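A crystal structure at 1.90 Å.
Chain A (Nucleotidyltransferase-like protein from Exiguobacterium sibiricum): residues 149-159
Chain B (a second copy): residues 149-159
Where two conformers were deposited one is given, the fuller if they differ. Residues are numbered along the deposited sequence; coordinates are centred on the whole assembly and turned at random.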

# COMPACT_ATOMS: atom_id res chain seq x y z
N ALA A 149 18.70 -6.14 -0.00
CA ALA A 149 19.05 -4.71 -0.09
C ALA A 149 18.76 -4.22 -1.49
O ALA A 149 18.27 -3.11 -1.70
CB ALA A 149 20.54 -4.48 0.26
N TYR A 150 19.10 -5.05 -2.46
CA TYR A 150 18.84 -4.73 -3.87
C TYR A 150 17.39 -4.46 -4.07
O TYR A 150 17.02 -3.51 -4.75
CB TYR A 150 19.22 -5.88 -4.78
CG TYR A 150 19.15 -5.56 -6.25
CD1 TYR A 150 17.94 -5.53 -6.93
CD2 TYR A 150 20.30 -5.23 -6.96
CE1 TYR A 150 17.86 -5.23 -8.30
CE2 TYR A 150 20.24 -4.94 -8.34
CZ TYR A 150 19.03 -4.95 -9.01
OH TYR A 150 18.98 -4.65 -10.37
N THR A 151 16.56 -5.25 -3.42
CA THR A 151 15.12 -5.08 -3.54
C THR A 151 14.69 -3.69 -3.11
O THR A 151 13.95 -3.02 -3.80
CB THR A 151 14.31 -6.17 -2.77
OG1 THR A 151 14.63 -7.47 -3.30
CG2 THR A 151 12.85 -5.94 -2.94
N HIS A 152 15.19 -3.24 -1.96
CA HIS A 152 14.82 -1.93 -1.42
C HIS A 152 15.45 -0.79 -2.18
O HIS A 152 14.81 0.22 -2.43
CB HIS A 152 15.10 -1.86 0.08
CG HIS A 152 14.22 -2.78 0.86
ND1 HIS A 152 13.11 -2.34 1.55
CD2 HIS A 152 14.23 -4.13 0.98
CE1 HIS A 152 12.51 -3.37 2.11
NE2 HIS A 152 13.15 -4.46 1.77
N VAL A 153 16.68 -1.00 -2.62
CA VAL A 153 17.36 0.04 -3.37
C VAL A 153 16.61 0.30 -4.67
O VAL A 153 16.41 1.45 -5.09
CB VAL A 153 18.81 -0.29 -3.67
CG1 VAL A 153 19.29 0.53 -4.83
CG2 VAL A 153 19.64 -0.02 -2.41
N HIS A 154 16.15 -0.78 -5.27
CA HIS A 154 15.44 -0.71 -6.57
C HIS A 154 14.13 0.04 -6.37
O HIS A 154 13.76 0.93 -7.12
CB HIS A 154 15.22 -2.12 -7.12
CG HIS A 154 14.39 -2.15 -8.36
ND1 HIS A 154 13.02 -2.11 -8.34
CD2 HIS A 154 14.75 -2.20 -9.67
CE1 HIS A 154 12.56 -2.10 -9.57
NE2 HIS A 154 13.58 -2.17 -10.40
N HIS A 155 13.43 -0.30 -5.31
CA HIS A 155 12.16 0.35 -5.00
C HIS A 155 12.39 1.83 -4.73
O HIS A 155 11.64 2.69 -5.19
CB HIS A 155 11.49 -0.29 -3.80
CG HIS A 155 11.00 -1.69 -4.04
ND1 HIS A 155 10.11 -2.32 -3.20
CD2 HIS A 155 11.27 -2.58 -5.03
CE1 HIS A 155 9.86 -3.54 -3.65
NE2 HIS A 155 10.54 -3.72 -4.76
N ALA A 156 13.45 2.14 -4.00
CA ALA A 156 13.75 3.55 -3.68
C ALA A 156 13.96 4.30 -4.95
O ALA A 156 13.55 5.43 -5.12
CB ALA A 156 15.03 3.67 -2.80
N LEU A 157 14.65 3.67 -5.88
CA LEU A 157 14.93 4.34 -7.17
C LEU A 157 13.64 4.62 -7.94
O LEU A 157 13.48 5.64 -8.60
CB LEU A 157 15.85 3.50 -8.04
CG LEU A 157 17.33 3.55 -7.66
CD1 LEU A 157 18.10 2.44 -8.35
CD2 LEU A 157 17.91 4.87 -8.01
N HIS A 158 12.70 3.72 -7.79
CA HIS A 158 11.39 3.85 -8.45
C HIS A 158 10.64 5.04 -7.82
O HIS A 158 10.07 5.86 -8.50
CB HIS A 158 10.57 2.57 -8.32
CG HIS A 158 9.35 2.57 -9.18
ND1 HIS A 158 8.08 2.40 -8.68
CD2 HIS A 158 9.21 2.77 -10.51
CE1 HIS A 158 7.22 2.47 -9.68
NE2 HIS A 158 7.88 2.69 -10.80
N HIS A 159 10.69 5.15 -6.50
CA HIS A 159 10.04 6.31 -5.85
C HIS A 159 10.68 7.62 -6.24
O HIS A 159 10.01 8.67 -6.32
CB HIS A 159 10.02 6.18 -4.33
CG HIS A 159 9.12 5.09 -3.87
ND1 HIS A 159 7.78 5.05 -4.19
CD2 HIS A 159 9.38 3.97 -3.17
CE1 HIS A 159 7.25 3.97 -3.66
NE2 HIS A 159 8.20 3.29 -3.05
N ALA B 149 9.26 -2.38 -17.48
CA ALA B 149 8.92 -3.79 -17.36
C ALA B 149 9.78 -4.44 -16.25
O ALA B 149 9.31 -5.25 -15.46
CB ALA B 149 9.14 -4.52 -18.74
N TYR B 150 11.03 -4.04 -16.20
CA TYR B 150 11.98 -4.61 -15.24
C TYR B 150 11.50 -4.33 -13.83
O TYR B 150 11.68 -5.13 -12.93
CB TYR B 150 13.39 -4.08 -15.46
CG TYR B 150 14.45 -4.68 -14.55
CD1 TYR B 150 14.62 -4.23 -13.25
CD2 TYR B 150 15.34 -5.62 -15.02
CE1 TYR B 150 15.62 -4.75 -12.43
CE2 TYR B 150 16.33 -6.15 -14.21
CZ TYR B 150 16.46 -5.72 -12.92
OH TYR B 150 17.46 -6.23 -12.12
N THR B 151 10.81 -3.22 -13.67
CA THR B 151 10.34 -2.79 -12.37
C THR B 151 9.27 -3.73 -11.87
O THR B 151 9.25 -4.12 -10.71
CB THR B 151 9.76 -1.35 -12.43
OG1 THR B 151 10.82 -0.42 -12.68
CG2 THR B 151 9.09 -0.99 -11.12
N HIS B 152 8.36 -4.09 -12.76
CA HIS B 152 7.21 -4.91 -12.37
C HIS B 152 7.59 -6.34 -12.26
O HIS B 152 7.06 -7.05 -11.43
CB HIS B 152 6.05 -4.74 -13.34
CG HIS B 152 5.43 -3.40 -13.26
ND1 HIS B 152 4.46 -3.09 -12.34
CD2 HIS B 152 5.71 -2.26 -13.93
CE1 HIS B 152 4.14 -1.81 -12.47
NE2 HIS B 152 4.88 -1.29 -13.43
N VAL B 153 8.48 -6.76 -13.13
CA VAL B 153 8.95 -8.14 -13.11
C VAL B 153 9.69 -8.37 -11.80
O VAL B 153 9.56 -9.39 -11.13
CB VAL B 153 9.86 -8.47 -14.30
CG1 VAL B 153 10.51 -9.83 -14.11
CG2 VAL B 153 9.04 -8.45 -15.57
N HIS B 154 10.39 -7.34 -11.39
CA HIS B 154 11.18 -7.40 -10.18
C HIS B 154 10.30 -7.52 -8.96
O HIS B 154 10.51 -8.35 -8.09
CB HIS B 154 12.08 -6.19 -10.09
CG HIS B 154 12.95 -6.20 -8.89
ND1 HIS B 154 12.53 -5.71 -7.67
CD2 HIS B 154 14.22 -6.64 -8.70
CE1 HIS B 154 13.49 -5.85 -6.78
NE2 HIS B 154 14.53 -6.40 -7.38
N HIS B 155 9.28 -6.68 -8.91
CA HIS B 155 8.30 -6.68 -7.80
C HIS B 155 7.54 -7.98 -7.78
O HIS B 155 7.17 -8.50 -6.73
CB HIS B 155 7.31 -5.53 -7.93
CG HIS B 155 7.86 -4.20 -7.56
ND1 HIS B 155 9.12 -3.78 -7.92
CD2 HIS B 155 7.30 -3.17 -6.88
CE1 HIS B 155 9.32 -2.55 -7.47
NE2 HIS B 155 8.23 -2.16 -6.85
N ALA B 156 7.33 -8.54 -8.97
CA ALA B 156 6.59 -9.81 -9.09
C ALA B 156 7.36 -10.92 -8.42
O ALA B 156 6.80 -11.74 -7.72
CB ALA B 156 6.29 -10.19 -10.55
N LEU B 157 8.68 -10.94 -8.64
CA LEU B 157 9.53 -11.99 -8.06
C LEU B 157 9.51 -11.87 -6.54
O LEU B 157 9.52 -12.85 -5.82
CB LEU B 157 10.96 -11.88 -8.56
CG LEU B 157 11.10 -12.34 -10.00
CD1 LEU B 157 12.50 -12.00 -10.58
CD2 LEU B 157 10.83 -13.85 -10.08
N HIS B 158 9.43 -10.65 -6.06
CA HIS B 158 9.44 -10.41 -4.63
C HIS B 158 8.19 -10.99 -3.98
O HIS B 158 8.27 -11.62 -2.92
CB HIS B 158 9.58 -8.92 -4.33
CG HIS B 158 9.92 -8.64 -2.91
ND1 HIS B 158 9.17 -7.81 -2.11
CD2 HIS B 158 10.92 -9.12 -2.13
CE1 HIS B 158 9.71 -7.77 -0.90
NE2 HIS B 158 10.76 -8.57 -0.88
N HIS B 159 7.04 -10.79 -4.62
CA HIS B 159 5.76 -11.30 -4.08
C HIS B 159 5.76 -12.82 -4.14
O HIS B 159 5.19 -13.51 -3.29
CB HIS B 159 4.56 -10.76 -4.87
CG HIS B 159 4.35 -9.29 -4.74
ND1 HIS B 159 4.17 -8.68 -3.52
CD2 HIS B 159 4.21 -8.32 -5.68
CE1 HIS B 159 3.99 -7.38 -3.71
NE2 HIS B 159 3.99 -7.14 -5.01

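This is a near-symmetric helix-to-helix contact between two copies of one protein, built mainly from aromatic rings, with threonines beside them, paired histidines stacked at its centre and a tyrosine-to-tyrosine hydrogen bond. The two helices run roughly antiparallel, at 141° between their directions, with axes 11.1 Å apart at closest approach; at that spacing the backbones stay apart and side chains bridge the gap, the histidine rings reaching the threonine CA atoms. In the register seen here, Thr A151 lies beside His B158 and His A158 beside Thr B151; contacts between unlike residues occur twice, and those of a residue with its own copy once.

His A154 and His B154 point toward the opposing helix, with chi1 in t: His A154 sits among Tyr B150, Thr B151, His B154 and His B155, and His B154 among Tyr A150, Thr A151, His A154 and His A155. There the two rings stack face to face, centroids 4.2 Å apart and planes at 23°. Each ring also packs its CE1 against the backbone of a threonine: His A154 CE1 lies 3.6 Å from Thr B151 CA, and His B154 CE1 lies 3.7 Å from Thr A151 CA.

A second histidine pair follows. The CB atoms of His A155 and His B155 leave their helices sideways, yet the rings reach across to form an offset stack, with His A155 CD2 3.1 Å from His B155 CE1. Tyr A150 and Tyr B150 likewise start sideways and extend inward, until Tyr A150 OH and Tyr B150 OH share a 2.8 Å hydrogen bond in which either could be donor.

Farther out, methyl groups meet ring faces: Thr A151 CG2 sits over His B158, 3.8 Å from His B158 CD2, and Thr B151 CG2 over His A158, 3.8 Å from His A158 CD2. The rule is like against like at the centre and threonine against histidine at the ends.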